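Local coordinates for thrombospondin related anonymous protein (Plasmodium falciparum, PDB 4F1J) that is a malaria-parasite adhesion protein whose von Willebrand factor A domain, the part present here, binds magnesium and probably helps engage host-cell ligands, at residues 52-58 / 91-97; 98-102 / 135-139. Where two conformers were deposited one is given. Residue numbers count along the deposited sequence, not the author numbering.

Contact 1 of 2, residues 52-58 / 91-97; sequences NIFSNNA and RTNLSDA. With MG (magnesium ion), chain H; EDO (1,2-ethanediol), chain K.
How a strand end and the turn after it can bond to the loop that enters a helix is well illustrated where 52-58 meets 91-97. The end of strand 47-54 (residues 52-54) turns back through 55-57 into antiparallel strand 58-62, which begins at A58; facing it, a loop runs into a helix starting at L94, with S55 opposite T92 (CA-CA 4.5 Å) and A58 opposite A97 (4.9 Å). R91 N donates to N56 OD1 (3.0 Å), and its guanidinium, salt-bridged to D127, has N56 O over one face. T92 points away from the strand, but its CG2 lies at the edge of the F54 ring (4.0 Å from CE2). N93, centre of an inverse gamma turn, bonds twice: N to S55 O (2.7 Å) and ND2 to N56 O (2.9 Å). With chi1 t, its OD1 also N-caps the helix by accepting from D96 N (3.1 Å). L94 CD1 touches F54 CZ (3.7 Å), while S95 turns away and its OG binds magnesium (2.1 Å). D96 OD2 accepts from A58 N (2.8 Å), and A97 CB packs against F54 CD1 (3.7 Å). T92, about 4 Å from a second magnesium bound by S17, S19 and D123, probably serves as the threonine of a von Willebrand A-domain metal ion-dependent adhesion site.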
ATOM      1  N   ASN A  52       3.935  -6.369   1.204  1.00  8.27           N
ATOM      2  CA  ASN A  52       4.149  -7.310   0.112  1.00  8.14           C
ATOM      3  C   ASN A  52       4.407  -6.584  -1.181  1.00  7.91           C
ATOM      4  O   ASN A  52       4.148  -5.383  -1.285  1.00  7.76           O
ATOM      5  CB  ASN A  52       3.060  -8.402  -0.019  1.00  7.75           C
ATOM      6  CG  ASN A  52       1.706  -7.921  -0.543  1.00  7.95           C
ATOM      7  OD1 ASN A  52       1.608  -7.038  -1.393  1.00  8.83           O
ATOM      8  ND2 ASN A  52       0.635  -8.556  -0.050  1.00  7.37           N
ATOM      9  N   ILE A  53       4.990  -7.312  -2.131  1.00  7.59           N
ATOM     10  CA  ILE A  53       5.040  -6.849  -3.517  1.00  8.51           C
ATOM     11  C   ILE A  53       4.075  -7.713  -4.304  1.00  8.12           C
ATOM     12  O   ILE A  53       3.821  -8.873  -3.926  1.00  9.25           O
ATOM     13  CB  ILE A  53       6.447  -6.907  -4.097  1.00  8.67           C
ATOM     14  CG1 ILE A  53       7.044  -8.306  -3.954  1.00  8.75           C
ATOM     15  CG2 ILE A  53       7.347  -5.868  -3.389  1.00  8.92           C
ATOM     16  CD1 ILE A  53       8.425  -8.480  -4.617  1.00 10.75           C
ATOM     17  N   PHE A  54       3.550  -7.189  -5.396  1.00  8.09           N
ATOM     18  CA  PHE A  54       2.656  -7.984  -6.223  1.00  7.40           C
ATOM     19  C   PHE A  54       2.785  -7.613  -7.695  1.00  8.18           C
ATOM     20  O   PHE A  54       2.849  -6.446  -8.080  1.00  7.51           O
ATOM     21  CB  PHE A  54       1.194  -7.888  -5.745  1.00  7.61           C
ATOM     22  CG  PHE A  54       0.546  -6.566  -6.017  1.00  7.27           C
ATOM     23  CD1 PHE A  54       0.650  -5.535  -5.106  1.00  7.01           C
ATOM     24  CD2 PHE A  54      -0.177  -6.338  -7.179  1.00  7.35           C
ATOM     25  CE1 PHE A  54       0.066  -4.308  -5.342  1.00  6.90           C
ATOM     26  CE2 PHE A  54      -0.741  -5.083  -7.420  1.00  6.37           C
ATOM     27  CZ  PHE A  54      -0.599  -4.078  -6.509  1.00  9.03           C
ATOM     28  N   SER A  55       2.876  -8.656  -8.512  1.00  8.76           N
ATOM     29  CA  SER A  55       2.769  -8.496  -9.951  1.00  8.87           C
ATOM     30  C   SER A  55       2.040  -9.753 -10.442  1.00  8.95           C
ATOM     31  O   SER A  55       0.815  -9.751 -10.496  1.00  8.22           O
ATOM     32  CB  SER A  55       4.141  -8.225 -10.597  1.00  8.37           C
ATOM     33  OG  SER A  55       5.063  -9.268 -10.408  1.00  7.33           O
ATOM     34  N   ASN A  56       2.763 -10.834 -10.740  1.00 10.06           N
ATOM     35  CA  ASN A  56       2.117 -12.094 -11.118  1.00 10.80           C
ATOM     36  C   ASN A  56       1.330 -12.665  -9.938  1.00 10.86           C
ATOM     37  O   ASN A  56       0.255 -13.226 -10.102  1.00 10.71           O
ATOM     38  CB  ASN A  56       3.157 -13.118 -11.622  1.00 11.19           C
ATOM     39  CG  ASN A  56       3.777 -12.724 -12.965  1.00 10.90           C
ATOM     40  OD1 ASN A  56       3.252 -11.854 -13.675  1.00 10.45           O
ATOM     41  ND2 ASN A  56       4.894 -13.376 -13.325  1.00 12.15           N
ATOM     42  N   ASN A  57       1.931 -12.526  -8.756  0.50 11.35           N
ATOM     43  CA  ASN A  57       1.388 -12.979  -7.478  0.50 11.29           C
ATOM     44  C   ASN A  57       1.863 -12.024  -6.396  0.50 10.79           C
ATOM     45  O   ASN A  57       2.729 -11.179  -6.657  0.50 10.13           O
ATOM     46  CB  ASN A  57       1.896 -14.392  -7.165  0.50 11.63           C
ATOM     47  CG  ASN A  57       1.485 -15.401  -8.224  0.50 13.16           C
ATOM     48  OD1 ASN A  57       0.325 -15.784  -8.299  0.50 14.80           O
ATOM     49  ND2 ASN A  57       2.435 -15.808  -9.067  0.50 14.16           N
ATOM     50  N   ALA A  58       1.289 -12.135  -5.195  1.00 10.30           N
ATOM     51  CA  ALA A  58       1.802 -11.414  -4.020  1.00 10.36           C
ATOM     52  C   ALA A  58       2.925 -12.192  -3.312  1.00 10.78           C
ATOM     53  O   ALA A  58       2.868 -13.414  -3.199  1.00 11.34           O
ATOM     54  CB  ALA A  58       0.666 -11.140  -3.052  1.00 10.45           C
ATOM     55  N   ARG A  91       2.616  -9.013 -14.255  1.00 11.25           N
ATOM     56  CA  ARG A  91       1.310  -8.368 -14.434  1.00 11.38           C
ATOM     57  C   ARG A  91       0.851  -7.666 -13.158  1.00 10.47           C
ATOM     58  O   ARG A  91       1.694  -7.178 -12.438  1.00  9.88           O
ATOM     59  CB  ARG A  91       0.287  -9.371 -15.010  1.00 12.02           C
ATOM     60  CG  ARG A  91       0.083 -10.640 -14.236  1.00 13.12           C
ATOM     61  CD  ARG A  91      -0.876 -11.586 -14.990  1.00 14.44           C
ATOM     62  NE  ARG A  91      -1.261 -12.743 -14.190  1.00 18.40           N
ATOM     63  CZ  ARG A  91      -2.194 -12.735 -13.223  1.00 20.93           C
ATOM     64  NH1 ARG A  91      -2.864 -11.630 -12.887  1.00 20.95           N
ATOM     65  NH2 ARG A  91      -2.474 -13.855 -12.579  1.00 23.67           N
ATOM     66  N   THR A  92      -0.453  -7.556 -12.916  1.00  9.63           N
ATOM     67  CA  THR A  92      -0.962  -6.733 -11.796  1.00 10.35           C
ATOM     68  C   THR A  92      -2.043  -7.483 -11.017  1.00  9.60           C
ATOM     69  O   THR A  92      -3.237  -7.150 -11.111  1.00  9.86           O
ATOM     70  CB  THR A  92      -1.499  -5.385 -12.320  1.00  9.51           C
ATOM     71  OG1 THR A  92      -0.537  -4.805 -13.228  1.00 11.19           O
ATOM     72  CG2 THR A  92      -1.817  -4.413 -11.181  1.00  9.41           C
ATOM     73  N   ASN A  93      -1.600  -8.468 -10.240  1.00  9.45           N
ATOM     74  CA  ASN A  93      -2.508  -9.330  -9.496  1.00  8.82           C
ATOM     75  C   ASN A  93      -2.802  -8.685  -8.137  1.00  8.82           C
ATOM     76  O   ASN A  93      -2.407  -9.201  -7.087  1.00  8.43           O
ATOM     77  CB  ASN A  93      -1.883 -10.704  -9.330  1.00  8.74           C
ATOM     78  CG  ASN A  93      -2.874 -11.779  -8.892  1.00  8.04           C
ATOM     79  OD1 ASN A  93      -3.990 -11.513  -8.454  1.00  9.62           O
ATOM     80  ND2 ASN A  93      -2.428 -13.007  -8.981  1.00  8.06           N
ATOM     81  N   LEU A  94      -3.522  -7.570  -8.178  1.00  9.28           N
ATOM     82  CA  LEU A  94      -3.943  -6.876  -6.955  1.00  9.04           C
ATOM     83  C   LEU A  94      -4.825  -7.767  -6.098  1.00  9.51           C
ATOM     84  O   LEU A  94      -4.738  -7.734  -4.865  1.00  8.88           O
ATOM     85  CB  LEU A  94      -4.704  -5.587  -7.278  1.00  8.83           C
ATOM     86  CG  LEU A  94      -5.206  -4.796  -6.053  1.00  9.73           C
ATOM     87  CD1 LEU A  94      -4.053  -4.408  -5.173  1.00 10.57           C
ATOM     88  CD2 LEU A  94      -6.028  -3.574  -6.486  1.00  8.94           C
ATOM     89  N   SER A  95      -5.685  -8.562  -6.723  1.00  8.68           N
ATOM     90  CA  SER A  95      -6.617  -9.375  -5.946  1.00  8.95           C
ATOM     91  C   SER A  95      -5.879 -10.393  -5.061  1.00  8.65           C
ATOM     92  O   SER A  95      -6.285 -10.601  -3.923  1.00  8.42           O
ATOM     93  CB  SER A  95      -7.679 -10.018  -6.852  1.00  9.56           C
ATOM     94  OG  SER A  95      -7.091 -10.942  -7.762  1.00 11.53           O
ATOM     95  N   ASP A  96      -4.774 -10.954  -5.535  1.00  8.34           N
ATOM     96  CA  ASP A  96      -3.944 -11.841  -4.707  1.00  8.90           C
ATOM     97  C   ASP A  96      -3.287 -11.099  -3.525  1.00  8.67           C
ATOM     98  O   ASP A  96      -3.199 -11.639  -2.418  1.00 10.17           O
ATOM     99  CB  ASP A  96      -2.857 -12.545  -5.534  1.00  9.15           C
ATOM    100  CG  ASP A  96      -2.200 -13.676  -4.779  1.00 10.52           C
ATOM    101  OD1 ASP A  96      -2.936 -14.510  -4.205  1.00 11.80           O
ATOM    102  OD2 ASP A  96      -0.954 -13.746  -4.727  1.00 11.82           O
ATOM    103  N   ALA A  97      -2.796  -9.898  -3.784  1.00  7.96           N
ATOM    104  CA  ALA A  97      -2.251  -9.052  -2.720  1.00  7.65           C
ATOM    105  C   ALA A  97      -3.293  -8.764  -1.623  1.00  8.08           C
ATOM    106  O   ALA A  97      -3.005  -8.818  -0.425  1.00  8.45           O
ATOM    107  CB  ALA A  97      -1.777  -7.745  -3.320  1.00  7.00           C
TER
HETATM  108 MG    MG H 306      -7.880 -12.938  -7.878  0.50 15.47          MG
HETATM  109  C1  EDO K 309       6.113 -11.448  -8.539  1.00 21.60           C
HETATM  110  O1  EDO K 309       4.938 -12.197  -8.800  1.00 16.26           O
HETATM  111  C2  EDO K 309       5.941 -10.705  -7.252  1.00 21.26           C
HETATM  112  O2  EDO K 309       5.820 -11.714  -6.260  1.00 26.96           O
HETATM  113  O   HOH W   1       0.635 -15.350  -3.390  1.00 22.36           O
HETATM  114  O   HOH W   2      -5.875 -13.291  -8.581  1.00 25.60           O
HETATM  115  O   HOH W   3      -7.365 -13.318  -5.973  1.00 17.47           O
HETATM  116  O   HOH W   4      -8.373 -14.963  -8.009  1.00 25.19           O
HETATM  117  O   HOH W   5      -8.281 -12.482  -9.793  1.00 37.93           O

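Contact 2 of 2, residues 98-102 / 135-139; sequences LLQVR and ESRKL. With SO4 (sulfate ion), chain F.
Neighbouring helices on one face of a Rossmann-like von Willebrand A domain often run side by side, and 98-102 against 135-139 is a compact case. Both segments are helical; their axes approach to 9.5 Å and cross at +26°, nearly parallel, with L98 level with E135 and R102 level with L139 (CA-CA 6.2 Å each). Three residues supply most of the buried surface. R102 contributes the most: its CB points toward the partner helix, and chi1 and chi2, both t, extend the chain across the gap before chi3 turns to p. E135, with chi1 and chi2 both m, brings its carboxylate to meet it, so that a two-pronged salt bridge forms, NE to OE1 at 2.6 Å and NH2 to OE2 at 2.8 Å. The aliphatic part of K138 lies against R102: its CB is 3.5 Å from R102 CD, and its CD lies over one face of the guanidinium. L139 (chi1 m, chi2 t) forms the apolar half of the interface, CD2 lying 3.6 Å from R102 CB and 3.9 Å from V101 CG1. L98 and V101 also rest on L13 of central strand 8-15, so the apolar seam continues into the sheet. L98 CB meets E135 CB at 3.8 Å, and L98 CD2 meets L139 CD1 at 3.8 Å.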
ATOM      1  N   LEU A  98      -4.487  -8.379  -2.039  1.00  8.09           N
ATOM      2  CA  LEU A  98      -5.599  -8.105  -1.101  1.00  8.51           C
ATOM      3  C   LEU A  98      -6.026  -9.391  -0.366  1.00  9.36           C
ATOM      4  O   LEU A  98      -6.354  -9.368   0.834  1.00  9.61           O
ATOM      5  CB  LEU A  98      -6.782  -7.498  -1.858  1.00  8.88           C
ATOM      6  CG  LEU A  98      -6.599  -6.093  -2.432  1.00  7.59           C
ATOM      7  CD1 LEU A  98      -7.764  -5.787  -3.413  1.00  9.16           C
ATOM      8  CD2 LEU A  98      -6.497  -5.045  -1.304  1.00  9.49           C
ATOM      9  N   LEU A  99      -6.032 -10.504  -1.088  1.00  9.76           N
ATOM     10  CA  LEU A  99      -6.294 -11.814  -0.480  1.00 10.18           C
ATOM     11  C   LEU A  99      -5.335 -12.122   0.690  1.00 10.50           C
ATOM     12  O   LEU A  99      -5.739 -12.657   1.717  1.00 10.81           O
ATOM     13  CB  LEU A  99      -6.219 -12.921  -1.528  1.00 10.63           C
ATOM     14  CG  LEU A  99      -6.353 -14.371  -1.021  1.00  9.91           C
ATOM     15  CD1 LEU A  99      -7.648 -14.581  -0.258  1.00 13.45           C
ATOM     16  CD2 LEU A  99      -6.254 -15.290  -2.216  1.00 11.88           C
ATOM     17  N   GLN A 100      -4.067 -11.763   0.556  1.00 10.15           N
ATOM     18  CA  GLN A 100      -3.094 -12.039   1.639  1.00 10.64           C
ATOM     19  C   GLN A 100      -3.453 -11.250   2.880  1.00 10.16           C
ATOM     20  O   GLN A 100      -3.307 -11.754   4.006  1.00 10.26           O
ATOM     21  CB  GLN A 100      -1.675 -11.725   1.206  1.00 10.94           C
ATOM     22  CG  GLN A 100      -1.203 -12.518  -0.024  1.00 11.40           C
ATOM     23  CD  GLN A 100      -1.605 -13.975  -0.008  1.00 16.07           C
ATOM     24  OE1 GLN A 100      -1.270 -14.721   0.925  1.00 17.37           O
ATOM     25  NE2 GLN A 100      -2.368 -14.397  -1.013  1.00 16.51           N
ATOM     26  N   VAL A 101      -3.930 -10.019   2.686  1.00 10.06           N
ATOM     27  CA  VAL A 101      -4.407  -9.218   3.819  1.00 10.22           C
ATOM     28  C   VAL A 101      -5.605  -9.903   4.495  1.00 11.37           C
ATOM     29  O   VAL A 101      -5.645 -10.042   5.717  1.00  9.98           O
ATOM     30  CB  VAL A 101      -4.766  -7.813   3.413  1.00 10.31           C
ATOM     31  CG1 VAL A 101      -5.396  -7.059   4.588  1.00  9.56           C
ATOM     32  CG2 VAL A 101      -3.501  -7.082   2.902  1.00  8.61           C
ATOM     33  N   ARG A 102      -6.572 -10.338   3.690  1.00 10.82           N
ATOM     34  CA  ARG A 102      -7.744 -11.000   4.246  1.00 11.87           C
ATOM     35  C   ARG A 102      -7.357 -12.284   4.962  1.00 11.31           C
ATOM     36  O   ARG A 102      -8.013 -12.651   5.912  1.00 11.49           O
ATOM     37  CB  ARG A 102      -8.780 -11.249   3.143  1.00 11.51           C
ATOM     38  CG  ARG A 102     -10.152 -11.763   3.637  1.00 13.98           C
ATOM     39  CD  ARG A 102     -11.193 -11.645   2.520  1.00 15.95           C
ATOM     40  NE  ARG A 102     -10.869 -12.482   1.377  1.00 19.09           N
ATOM     41  CZ  ARG A 102     -11.325 -13.712   1.177  1.00 20.13           C
ATOM     42  NH1 ARG A 102     -12.106 -14.288   2.070  1.00 22.87           N
ATOM     43  NH2 ARG A 102     -10.977 -14.380   0.082  1.00 23.22           N
ATOM     44  N   GLU A 135     -12.590  -8.883  -3.248  1.00 17.33           N
ATOM     45  CA  GLU A 135     -11.671  -8.827  -2.099  1.00 16.15           C
ATOM     46  C   GLU A 135     -11.807  -7.535  -1.297  1.00 15.28           C
ATOM     47  O   GLU A 135     -11.857  -7.590  -0.055  1.00 14.91           O
ATOM     48  CB  GLU A 135     -10.203  -9.040  -2.525  1.00 15.82           C
ATOM     49  CG  GLU A 135      -9.869 -10.462  -2.906  1.00 16.79           C
ATOM     50  CD  GLU A 135     -10.045 -11.465  -1.770  1.00 17.56           C
ATOM     51  OE1 GLU A 135      -9.805 -11.119  -0.582  1.00 18.36           O
ATOM     52  OE2 GLU A 135     -10.421 -12.615  -2.078  1.00 18.54           O
ATOM     53  N   SER A 136     -11.855  -6.377  -1.957  1.00 14.31           N
ATOM     54  CA  SER A 136     -11.907  -5.111  -1.244  1.00 14.64           C
ATOM     55  C   SER A 136     -13.182  -5.010  -0.392  1.00 14.96           C
ATOM     56  O   SER A 136     -13.142  -4.492   0.723  1.00 13.60           O
ATOM     57  CB  SER A 136     -11.764  -3.920  -2.198  1.00 15.20           C
ATOM     58  OG  SER A 136     -12.920  -3.688  -3.000  1.00 16.85           O
ATOM     59  N   ARG A 137     -14.300  -5.531  -0.909  1.00 15.23           N
ATOM     60  CA  ARG A 137     -15.566  -5.564  -0.136  1.00 15.11           C
ATOM     61  C   ARG A 137     -15.446  -6.405   1.116  1.00 14.15           C
ATOM     62  O   ARG A 137     -15.938  -6.026   2.180  1.00 13.76           O
ATOM     63  CB  ARG A 137     -16.705  -6.153  -0.996  1.00 16.10           C
ATOM     64  CG  ARG A 137     -17.979  -6.470  -0.200  1.00 16.09           C
ATOM     65  N   LYS A 138     -14.829  -7.569   0.971  1.00 13.38           N
ATOM     66  CA  LYS A 138     -14.655  -8.507   2.067  1.00 14.22           C
ATOM     67  C   LYS A 138     -13.782  -7.861   3.140  1.00 12.86           C
ATOM     68  O   LYS A 138     -14.037  -7.997   4.324  1.00 11.84           O
ATOM     69  CB  LYS A 138     -14.046  -9.821   1.602  1.00 14.49           C
ATOM     70  CG  LYS A 138     -15.001 -10.714   0.803  1.00 16.71           C
ATOM     71  CD  LYS A 138     -14.355 -12.011   0.371  1.00 17.12           C
ATOM     72  CE  LYS A 138     -15.250 -12.754  -0.639  1.00 20.25           C
ATOM     73  NZ  LYS A 138     -14.732 -14.112  -0.925  1.00 23.10           N
ATOM     74  N   LEU A 139     -12.744  -7.156   2.708  1.00 11.76           N
ATOM     75  CA  LEU A 139     -11.912  -6.393   3.639  1.00 11.44           C
ATOM     76  C   LEU A 139     -12.697  -5.269   4.312  1.00 10.39           C
ATOM     77  O   LEU A 139     -12.609  -5.083   5.519  1.00  9.17           O
ATOM     78  CB  LEU A 139     -10.687  -5.834   2.907  1.00 10.55           C
ATOM     79  CG  LEU A 139      -9.707  -6.917   2.412  1.00 11.67           C
ATOM     80  CD1 LEU A 139      -8.610  -6.261   1.582  1.00 11.60           C
ATOM     81  CD2 LEU A 139      -9.084  -7.710   3.550  1.00 11.23           C
TER
HETATM   82  S   SO4 F 304     -14.142 -13.513   4.744  1.00 73.10           S
HETATM   83  O1  SO4 F 304     -13.957 -12.076   4.595  1.00 72.86           O
HETATM   84  O2  SO4 F 304     -12.874 -14.155   5.081  1.00 73.16           O
HETATM   85  O3  SO4 F 304     -15.097 -13.790   5.805  1.00 73.95           O
HETATM   86  O4  SO4 F 304     -14.683 -14.053   3.500  1.00 73.81           O
HETATM   87  O   HOH W   6     -14.763 -15.671   1.349  1.00 36.17           O

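Helix 94-106 shows how one element can serve successive interfaces. Contact 1 uses its N-terminal turn and the loop before it, and contact 2 its next turns; the centres lie 12 Å apart, and contact 1 closes before contact 2 opens along the chain. The helix thus meets the end of strand 47-54 first and helix 129-141 next, resting on strand 8-15 in both. The contacts touch directly, S95 O lying 3.7 Å from E135 CG. S95 and D131 bind one magnesium, linking helix 94-106 to helix 129-141 upstream of contact 2, whereas T92 of contact 1 adjoins the other magnesium, so both metals sit near this shared framework.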